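Local coordinates for protein endo-1,4-beta-mannanase (Eisenia fetida, PDB 5Y6T) that probably hydrolyses internal beta-1,4 linkages of mannans as a GH5-family endo-mannanase associated with cold adaptation, at residues Y268-Y274 / F298-D304; C182-L188 / M201-Q205. All blocks are in the same frame, centred on the assembly; numbering follows the deposited sequence.

How the contacts relate
Following the chain from the N terminus, contact 2 comes first. It closes a loop of twelve residues without helix or strand, bringing 182-188 against the first turn of helix 201-218. The chain then runs through that helix and strands 223-228 and 262-266 before contact 1 opens. Contact 1 joins the loop after strand 262-266 to the loop after strand 293-297, so the second strand lies within the span it closes. The contacts are in series, with no nesting or crossing. Their centres are about 26 Å apart, and they do not touch. In the GH5 (beta/alpha)8 barrel, contact 1 joins two post-strand loops, and contact 2 fixes one to the helix that follows it.

Contact 1: Y268-Y274 / F298-D304; sequences YAWEGAY and FSQSGGD
Asp-304 comes in roughly perpendicular to Tyr-274, with the ring and carboxylate planes 66° apart. Asp-304 OD1 sits at the ring edge, 3.6 Å from Tyr-274 CE2, and forms a salt bridge with Arg-306. Asp-304 CG lies between its backbone N and carbonyl carbon. This turns the carboxylate so that OD2 accepts from water 2, which in turn accepts from Tyr-274 N. The phenol is also held through water: Tyr-274 OH is 2.7 Å from water 1, which accepts from Ser-299 N. Gly-303 CA comes to 3.3 Å from Tyr-274 OH, and a side chain on this glycine would run into the phenol oxygen. Ala-269 CB sits over the centre of one face of this ring. The same methyl carbon touches Gly-303 O. These loops follow strands 262-266 and 293-297 of the GH5 (beta/alpha)8 barrel. One direct backbone bond joins them, Ala-269 N to Gly-302 O at 2.8 Å, nearly straight at 173°. Tyr-268 CG stands anti to the carbonyl carbon (chi1 -64°), which brings the ring edge to Ser-299 OG, in plane and 3.8 Å from Tyr-268 CE1. Tyr-268 OH bonds Glu-297, at the end of the strand where GH5 enzymes carry their nucleophile. Ser-299 OG accepts from Gly-302 N at 2.7 Å, an ST motif, and also bonds the carbonyl of Asn-334.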
ATOM      1  N   TYR A 268      -8.959  -7.105  -9.483  1.00 19.75           N
ATOM      2  CA  TYR A 268      -9.720  -8.340  -9.348  1.00 22.20           C
ATOM      3  C   TYR A 268     -10.784  -8.410 -10.406  1.00 22.70           C
ATOM      4  O   TYR A 268     -11.293  -7.364 -10.878  1.00 21.50           O
ATOM      5  CB  TYR A 268     -10.420  -8.351  -8.018  1.00 21.28           C
ATOM      6  CG  TYR A 268      -9.439  -8.369  -6.843  1.00 20.77           C
ATOM      7  CD1 TYR A 268      -8.881  -9.582  -6.391  1.00 20.47           C
ATOM      8  CD2 TYR A 268      -9.069  -7.194  -6.189  1.00 20.29           C
ATOM      9  CE1 TYR A 268      -8.101  -9.609  -5.255  1.00 20.04           C
ATOM     10  CE2 TYR A 268      -8.225  -7.200  -5.087  1.00 20.07           C
ATOM     11  CZ  TYR A 268      -7.701  -8.415  -4.631  1.00 21.30           C
ATOM     12  OH  TYR A 268      -6.912  -8.450  -3.511  1.00 20.23           O
ATOM     13  N   ALA A 269     -11.157  -9.656 -10.733  1.00 23.21           N
ATOM     14  CA  ALA A 269     -12.207  -9.859 -11.711  1.00 24.26           C
ATOM     15  C   ALA A 269     -13.566  -9.650 -11.071  1.00 26.33           C
ATOM     16  O   ALA A 269     -13.757  -9.768  -9.855  1.00 29.08           O
ATOM     17  CB  ALA A 269     -12.087 -11.245 -12.358  1.00 25.13           C
ATOM     18  N   TRP A 270     -14.506  -9.203 -11.881  1.00 26.68           N
ATOM     19  CA  TRP A 270     -15.908  -9.057 -11.400  1.00 25.08           C
ATOM     20  C   TRP A 270     -16.728  -9.932 -12.350  1.00 23.36           C
ATOM     21  O   TRP A 270     -16.587  -9.873 -13.544  1.00 23.49           O
ATOM     22  CB  TRP A 270     -16.346  -7.626 -11.552  1.00 31.37           C
ATOM     23  CG  TRP A 270     -17.763  -7.397 -11.162  1.00 32.28           C
ATOM     24  CD1 TRP A 270     -18.818  -7.107 -11.979  1.00 34.95           C
ATOM     25  CD2 TRP A 270     -18.264  -7.438  -9.841  1.00 41.82           C
ATOM     26  NE1 TRP A 270     -19.949  -6.954 -11.209  1.00 38.04           N
ATOM     27  CE2 TRP A 270     -19.643  -7.158  -9.903  1.00 38.92           C
ATOM     28  CE3 TRP A 270     -17.676  -7.672  -8.595  1.00 48.38           C
ATOM     29  CZ2 TRP A 270     -20.443  -7.110  -8.777  1.00 48.96           C
ATOM     30  CZ3 TRP A 270     -18.478  -7.628  -7.459  1.00 54.42           C
ATOM     31  CH2 TRP A 270     -19.842  -7.347  -7.558  1.00 54.08           C
ATOM     32  N   GLU A 271     -17.510 -10.804 -11.763  1.00 27.42           N
ATOM     33  CA  GLU A 271     -18.287 -11.795 -12.516  1.00 31.87           C
ATOM     34  C   GLU A 271     -17.473 -12.563 -13.513  1.00 31.44           C
ATOM     35  O   GLU A 271     -17.889 -12.722 -14.683  1.00 35.25           O
ATOM     36  CB  GLU A 271     -19.421 -11.063 -13.216  1.00 31.73           C
ATOM     37  CG  GLU A 271     -20.348 -10.408 -12.253  1.00 31.47           C
ATOM     38  CD  GLU A 271     -21.538  -9.767 -12.971  1.00 33.20           C
ATOM     39  OE1 GLU A 271     -21.472  -9.450 -14.180  1.00 41.09           O
ATOM     40  OE2 GLU A 271     -22.537  -9.601 -12.293  1.00 31.98           O
ATOM     41  N   GLY A 272     -16.268 -12.936 -13.078  1.00 33.06           N
ATOM     42  CA  GLY A 272     -15.347 -13.739 -13.867  1.00 30.81           C
ATOM     43  C   GLY A 272     -14.576 -13.117 -15.011  1.00 27.35           C
ATOM     44  O   GLY A 272     -13.903 -13.831 -15.770  1.00 29.17           O
ATOM     45  N   ALA A 273     -14.602 -11.780 -15.099  1.00 23.03           N
ATOM     46  CA  ALA A 273     -13.839 -11.048 -16.074  1.00 25.69           C
ATOM     47  C   ALA A 273     -13.128  -9.827 -15.480  1.00 23.31           C
ATOM     48  O   ALA A 273     -13.702  -9.103 -14.685  1.00 23.92           O
ATOM     49  CB  ALA A 273     -14.766 -10.543 -17.203  1.00 27.21           C
ATOM     50  N   TYR A 274     -11.882  -9.651 -15.868  1.00 24.38           N
ATOM     51  CA  TYR A 274     -11.199  -8.402 -15.569  1.00 22.87           C
ATOM     52  C   TYR A 274     -11.753  -7.320 -16.482  1.00 26.26           C
ATOM     53  O   TYR A 274     -12.252  -7.600 -17.602  1.00 24.80           O
ATOM     54  CB  TYR A 274      -9.713  -8.571 -15.829  1.00 22.57           C
ATOM     55  CG  TYR A 274      -8.981  -9.360 -14.784  1.00 21.79           C
ATOM     56  CD1 TYR A 274      -8.723  -8.826 -13.502  1.00 21.22           C
ATOM     57  CD2 TYR A 274      -8.440 -10.620 -15.079  1.00 24.19           C
ATOM     58  CE1 TYR A 274      -7.980  -9.552 -12.570  1.00 21.54           C
ATOM     59  CE2 TYR A 274      -7.750 -11.370 -14.122  1.00 23.98           C
ATOM     60  CZ  TYR A 274      -7.499 -10.836 -12.903  1.00 23.33           C
ATOM     61  OH  TYR A 274      -6.729 -11.505 -11.987  1.00 22.64           O
ATOM     62  N   PHE A 298      -3.809  -8.786  -6.208  1.00 20.57           N
ATOM     63  CA  PHE A 298      -4.518  -9.627  -7.190  1.00 20.02           C
ATOM     64  C   PHE A 298      -4.522 -11.014  -6.611  1.00 20.57           C
ATOM     65  O   PHE A 298      -3.806 -11.313  -5.669  1.00 19.13           O
ATOM     66  CB  PHE A 298      -3.799  -9.666  -8.544  1.00 18.74           C
ATOM     67  CG  PHE A 298      -2.386 -10.130  -8.470  1.00 18.89           C
ATOM     68  CD1 PHE A 298      -1.326  -9.289  -8.088  1.00 19.16           C
ATOM     69  CD2 PHE A 298      -2.080 -11.457  -8.628  1.00 20.72           C
ATOM     70  CE1 PHE A 298      -0.024  -9.762  -8.007  1.00 21.77           C
ATOM     71  CE2 PHE A 298      -0.799 -11.930  -8.488  1.00 19.64           C
ATOM     72  CZ  PHE A 298       0.229 -11.116  -8.145  1.00 21.24           C
ATOM     73  N   SER A 299      -5.296 -11.924  -7.217  1.00 18.02           N
ATOM     74  CA  SER A 299      -5.231 -13.298  -6.733  1.00 20.67           C
ATOM     75  C   SER A 299      -5.761 -14.184  -7.860  1.00 21.59           C
ATOM     76  O   SER A 299      -6.429 -13.700  -8.793  1.00 21.61           O
ATOM     77  CB  SER A 299      -6.056 -13.475  -5.485  1.00 22.86           C
ATOM     78  OG  SER A 299      -7.431 -13.337  -5.727  1.00 21.90           O
ATOM     79  N   GLN A 300      -5.393 -15.460  -7.796  1.00 24.82           N
ATOM     80  CA  GLN A 300      -5.875 -16.420  -8.735  1.00 24.77           C
ATOM     81  C   GLN A 300      -7.398 -16.613  -8.529  1.00 22.91           C
ATOM     82  O   GLN A 300      -8.214 -16.633  -9.487  1.00 24.82           O
ATOM     83  CB  GLN A 300      -5.073 -17.727  -8.581  1.00 27.07           C
ATOM     84  CG  GLN A 300      -5.474 -18.798  -9.629  1.00 27.66           C
ATOM     85  CD  GLN A 300      -4.649 -20.029  -9.397  1.00 26.64           C
ATOM     86  OE1 GLN A 300      -3.471 -20.052  -9.743  1.00 24.78           O
ATOM     87  NE2 GLN A 300      -5.226 -21.037  -8.794  1.00 31.16           N
ATOM     88  N   SER A 301      -7.768 -16.789  -7.275  1.00 25.18           N
ATOM     89  CA  SER A 301      -9.189 -16.953  -6.913  1.00 25.88           C
ATOM     90  C   SER A 301     -10.016 -15.743  -7.296  1.00 27.01           C
ATOM     91  O   SER A 301     -11.210 -15.862  -7.604  1.00 24.65           O
ATOM     92  CB  SER A 301      -9.422 -17.275  -5.438  1.00 27.20           C
ATOM     93  OG  SER A 301      -8.801 -16.364  -4.563  1.00 30.60           O
ATOM     94  N   GLY A 302      -9.387 -14.572  -7.214  1.00 24.18           N
ATOM     95  CA  GLY A 302     -10.056 -13.354  -7.621  1.00 22.99           C
ATOM     96  C   GLY A 302      -9.741 -12.932  -9.007  1.00 23.97           C
ATOM     97  O   GLY A 302      -9.852 -11.741  -9.342  1.00 25.21           O
ATOM     98  N   GLY A 303      -9.367 -13.884  -9.865  1.00 22.87           N
ATOM     99  CA  GLY A 303      -9.190 -13.632 -11.241  1.00 21.99           C
ATOM    100  C   GLY A 303     -10.231 -14.259 -12.180  1.00 24.70           C
ATOM    101  O   GLY A 303     -11.332 -14.609 -11.789  1.00 24.57           O
ATOM    102  N   ASP A 304      -9.836 -14.394 -13.417  1.00 25.14           N
ATOM    103  CA  ASP A 304     -10.729 -14.811 -14.515  1.00 29.07           C
ATOM    104  C   ASP A 304     -10.414 -16.232 -14.967  1.00 31.73           C
ATOM    105  O   ASP A 304     -10.827 -16.620 -16.092  1.00 30.85           O
ATOM    106  CB  ASP A 304     -10.604 -13.816 -15.708  1.00 27.51           C
ATOM    107  CG  ASP A 304      -9.256 -13.877 -16.405  1.00 30.51           C
ATOM    108  OD1 ASP A 304      -8.282 -14.442 -15.841  1.00 26.85           O
ATOM    109  OD2 ASP A 304      -9.182 -13.252 -17.478  1.00 29.52           O
TER
HETATM  110  O   HOH W   1      -7.006 -10.746  -9.375  1.00 21.19           O
HETATM  111  O   HOH W   2     -10.988 -11.346 -18.052  1.00 26.17           O

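Contact 2: C182-L188 / M201-Q205; sequences CFDTQPL and MQRLQ
In this (beta/alpha)8 barrel, the long loop between strand 165-166 and helix 201-218 folds back onto the first turn of that helix. Phe-183 and Gln-202 run alongside each other in the same direction. In one of its two conformers, Gln-202 CG sits over the ring in a CH-pi contact, 3.7 Å from the centroid of Phe-183 and 12° off the ring normal. Here Gln-202 swings CG away from its own backbone N (chi1 -178°), which lays CB and CG over the ring face, while NE2 bonds the carbonyl of Ala-252 on helix 246-253. The ring edge meets a different glutamine: Gln-205 OE1 lies near the ring plane, 3.1 Å from Phe-183 CD1. With an alanine in place of Phe-183, the Gln-202 chain would probably lose its apolar seat and turn more freely, with a gap beside Gln-205 OE1. Deeper in, Met-201 CB packs on Thr-185 CG2 at 3.7 Å. The methionine chain is bent twice, which brings CE near the same methyl and 4.3 Å from Leu-188 CD1. Thr-185 OG1 is bonded to Ser-173 O and Val-176 N. The disulfide from Cys-182 to Cys-248 ties this loop to helix 246-253. Gln-205 NE2 bonds both Cys-182 O and Tyr-243 O, so its amide links two loops to the helix. Its bond to Cys-182 O is 2.9 Å long, the NE2 lying above the carbonyl plane.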
ATOM      1  N   CYS A 182      -9.652  17.277 -10.458  1.00 21.47           N
ATOM      2  CA  CYS A 182      -9.012  16.462  -9.421  1.00 21.72           C
ATOM      3  C   CYS A 182     -10.004  15.884  -8.420  1.00 20.90           C
ATOM      4  O   CYS A 182      -9.749  14.798  -7.834  1.00 20.36           O
ATOM      5  CB  CYS A 182      -7.944  17.232  -8.654  1.00 22.38           C
ATOM      6  SG  CYS A 182      -6.390  17.400  -9.581  1.00 25.33           S
ATOM      7  N   PHE A 183     -11.130  16.597  -8.231  1.00 22.68           N
ATOM      8  CA  PHE A 183     -12.151  16.220  -7.202  1.00 20.84           C
ATOM      9  C   PHE A 183     -13.390  15.613  -7.823  1.00 22.59           C
ATOM     10  O   PHE A 183     -14.251  15.130  -7.124  1.00 23.97           O
ATOM     11  CB  PHE A 183     -12.540  17.479  -6.383  1.00 22.05           C
ATOM     12  CG  PHE A 183     -11.399  18.231  -5.827  1.00 21.31           C
ATOM     13  CD1 PHE A 183     -10.158  17.683  -5.589  1.00 21.60           C
ATOM     14  CD2 PHE A 183     -11.564  19.561  -5.534  1.00 24.33           C
ATOM     15  CE1 PHE A 183      -9.118  18.434  -5.112  1.00 22.71           C
ATOM     16  CE2 PHE A 183     -10.539  20.330  -5.017  1.00 24.31           C
ATOM     17  CZ  PHE A 183      -9.282  19.763  -4.848  1.00 25.66           C
ATOM     18  N   ASP A 184     -13.444  15.592  -9.130  1.00 22.16           N
ATOM     19  CA  ASP A 184     -14.595  15.138  -9.884  1.00 20.85           C
ATOM     20  C   ASP A 184     -14.454  13.628  -9.987  1.00 20.59           C
ATOM     21  O   ASP A 184     -13.480  13.116 -10.524  1.00 22.42           O
ATOM     22  CB  ASP A 184     -14.604  15.831 -11.248  1.00 21.45           C
ATOM     23  CG  ASP A 184     -15.731  15.327 -12.140  1.00 24.70           C
ATOM     24  OD1 ASP A 184     -15.818  14.113 -12.357  1.00 24.29           O
ATOM     25  OD2 ASP A 184     -16.506  16.177 -12.643  1.00 26.18           O
ATOM     26  N   THR A 185     -15.449  12.889  -9.494  1.00 21.07           N
ATOM     27  CA  THR A 185     -15.486  11.441  -9.551  1.00 21.64           C
ATOM     28  C   THR A 185     -16.465  10.792 -10.576  1.00 20.07           C
ATOM     29  O   THR A 185     -16.786   9.627 -10.458  1.00 21.50           O
ATOM     30  CB  THR A 185     -15.739  10.807  -8.178  1.00 21.16           C
ATOM     31  OG1 THR A 185     -16.987  11.285  -7.678  1.00 20.75           O
ATOM     32  CG2 THR A 185     -14.612  11.189  -7.171  1.00 21.89           C
ATOM     33  N   GLN A 186     -16.849  11.561 -11.581  1.00 20.92           N
ATOM     34  CA  GLN A 186     -17.648  11.016 -12.685  0.50 20.54           C
ATOM     35  C   GLN A 186     -16.928   9.860 -13.383  1.00 21.22           C
ATOM     36  O   GLN A 186     -17.567   8.871 -13.718  1.00 22.91           O
ATOM     37  CB  GLN A 186     -18.157  12.089 -13.642  0.50 20.21           C
ATOM     38  CG  GLN A 186     -19.171  13.019 -13.010  0.50 20.76           C
ATOM     39  CD  GLN A 186     -20.473  12.347 -12.620  0.50 20.42           C
ATOM     40  OE1 GLN A 186     -20.612  11.117 -12.667  0.50 21.59           O
ATOM     41  NE2 GLN A 186     -21.464  13.165 -12.235  0.50 21.45           N
ATOM     42  N   PRO A 187     -15.608   9.896 -13.503  1.00 20.90           N
ATOM     43  CA  PRO A 187     -14.989   8.658 -14.094  1.00 24.05           C
ATOM     44  C   PRO A 187     -15.147   7.370 -13.307  1.00 23.02           C
ATOM     45  O   PRO A 187     -14.977   6.305 -13.862  1.00 23.95           O
ATOM     46  CB  PRO A 187     -13.498   9.042 -14.222  1.00 22.82           C
ATOM     47  CG  PRO A 187     -13.520  10.534 -14.297  1.00 24.56           C
ATOM     48  CD  PRO A 187     -14.631  10.960 -13.371  1.00 22.25           C
ATOM     49  N   LEU A 188     -15.479   7.476 -12.028  1.00 22.82           N
ATOM     50  CA  LEU A 188     -15.810   6.375 -11.187  1.00 20.69           C
ATOM     51  C   LEU A 188     -17.299   5.998 -11.131  1.00 22.06           C
ATOM     52  O   LEU A 188     -17.649   5.058 -10.429  1.00 23.56           O
ATOM     53  CB  LEU A 188     -15.304   6.612  -9.723  1.00 22.41           C
ATOM     54  CG  LEU A 188     -13.822   6.979  -9.641  1.00 21.47           C
ATOM     55  CD1 LEU A 188     -13.329   7.113  -8.207  1.00 22.48           C
ATOM     56  CD2 LEU A 188     -12.918   5.994 -10.425  1.00 20.66           C
ATOM     57  N   MET A 201     -13.936  13.035  -2.491  1.00 18.52           N
ATOM     58  CA  MET A 201     -12.578  12.803  -2.943  1.00 19.83           C
ATOM     59  C   MET A 201     -11.568  13.811  -2.449  1.00 20.22           C
ATOM     60  O   MET A 201     -10.458  13.436  -1.998  1.00 19.87           O
ATOM     61  CB  MET A 201     -12.549  12.702  -4.486  1.00 20.87           C
ATOM     62  CG  MET A 201     -11.131  12.464  -5.020  1.00 22.36           C
ATOM     63  SD  MET A 201     -10.360  10.924  -4.529  1.00 23.25           S
ATOM     64  CE  MET A 201     -11.119   9.790  -5.683  1.00 22.47           C
ATOM     65  N   GLN A 202     -11.924  15.100  -2.506  1.00 20.55           N
ATOM     66  CA  GLN A 202     -11.016  16.130  -1.996  0.70 22.22           C
ATOM     67  C   GLN A 202     -10.549  15.882  -0.571  1.00 21.89           C
ATOM     68  O   GLN A 202      -9.343  16.144  -0.274  1.00 20.23           O
ATOM     69  CB  GLN A 202     -11.651  17.494  -2.109  0.70 21.70           C
ATOM     70  CG  GLN A 202     -10.736  18.615  -1.640  0.70 23.18           C
ATOM     71  CD  GLN A 202     -10.847  18.988  -0.194  0.70 27.81           C
ATOM     72  OE1 GLN A 202     -11.919  18.843   0.440  0.70 23.36           O
ATOM     73  NE2 GLN A 202      -9.744  19.502   0.346  0.70 24.35           N
ATOM     74  N   ARG A 203     -11.441  15.372   0.322  1.00 21.53           N
ATOM     75  CA  ARG A 203     -11.047  15.130   1.708  0.50 22.30           C
ATOM     76  C   ARG A 203     -10.074  13.938   1.831  1.00 21.91           C
ATOM     77  O   ARG A 203      -9.137  13.974   2.640  1.00 20.42           O
ATOM     78  CB  ARG A 203     -12.273  14.947   2.597  0.50 23.33           C
ATOM     79  CG  ARG A 203     -13.147  16.185   2.690  0.50 24.03           C
ATOM     80  CD  ARG A 203     -14.168  15.991   3.792  0.50 27.39           C
ATOM     81  NE  ARG A 203     -15.015  17.161   4.083  0.50 28.25           N
ATOM     82  CZ  ARG A 203     -14.687  18.147   4.929  0.50 29.59           C
ATOM     83  NH1 ARG A 203     -13.518  18.167   5.554  0.50 28.70           N
ATOM     84  NH2 ARG A 203     -15.557  19.106   5.176  0.50 29.37           N
ATOM     85  N   LEU A 204     -10.277  12.914   0.979  1.00 19.13           N
ATOM     86  CA  LEU A 204      -9.383  11.747   0.946  1.00 18.70           C
ATOM     87  C   LEU A 204      -8.011  12.138   0.453  1.00 18.72           C
ATOM     88  O   LEU A 204      -6.977  11.775   1.063  1.00 21.29           O
ATOM     89  CB  LEU A 204      -9.952  10.622   0.113  1.00 20.85           C
ATOM     90  CG  LEU A 204     -11.292  10.093   0.669  1.00 19.65           C
ATOM     91  CD1 LEU A 204     -11.891   9.069  -0.296  1.00 20.03           C
ATOM     92  CD2 LEU A 204     -11.148   9.470   2.056  1.00 22.26           C
ATOM     93  N   GLN A 205      -7.997  12.866  -0.663  1.00 19.05           N
ATOM     94  CA  GLN A 205      -6.749  13.415  -1.155  1.00 20.05           C
ATOM     95  C   GLN A 205      -6.013  14.288  -0.172  1.00 19.02           C
ATOM     96  O   GLN A 205      -4.778  14.218  -0.074  1.00 19.18           O
ATOM     97  CB  GLN A 205      -6.942  14.174  -2.476  1.00 19.98           C
ATOM     98  CG  GLN A 205      -7.376  13.308  -3.661  1.00 20.61           C
ATOM     99  CD  GLN A 205      -7.993  14.165  -4.762  1.00 22.34           C
ATOM    100  OE1 GLN A 205      -8.825  15.078  -4.512  1.00 21.05           O
ATOM    101  NE2 GLN A 205      -7.683  13.829  -5.995  1.00 20.23           N
TER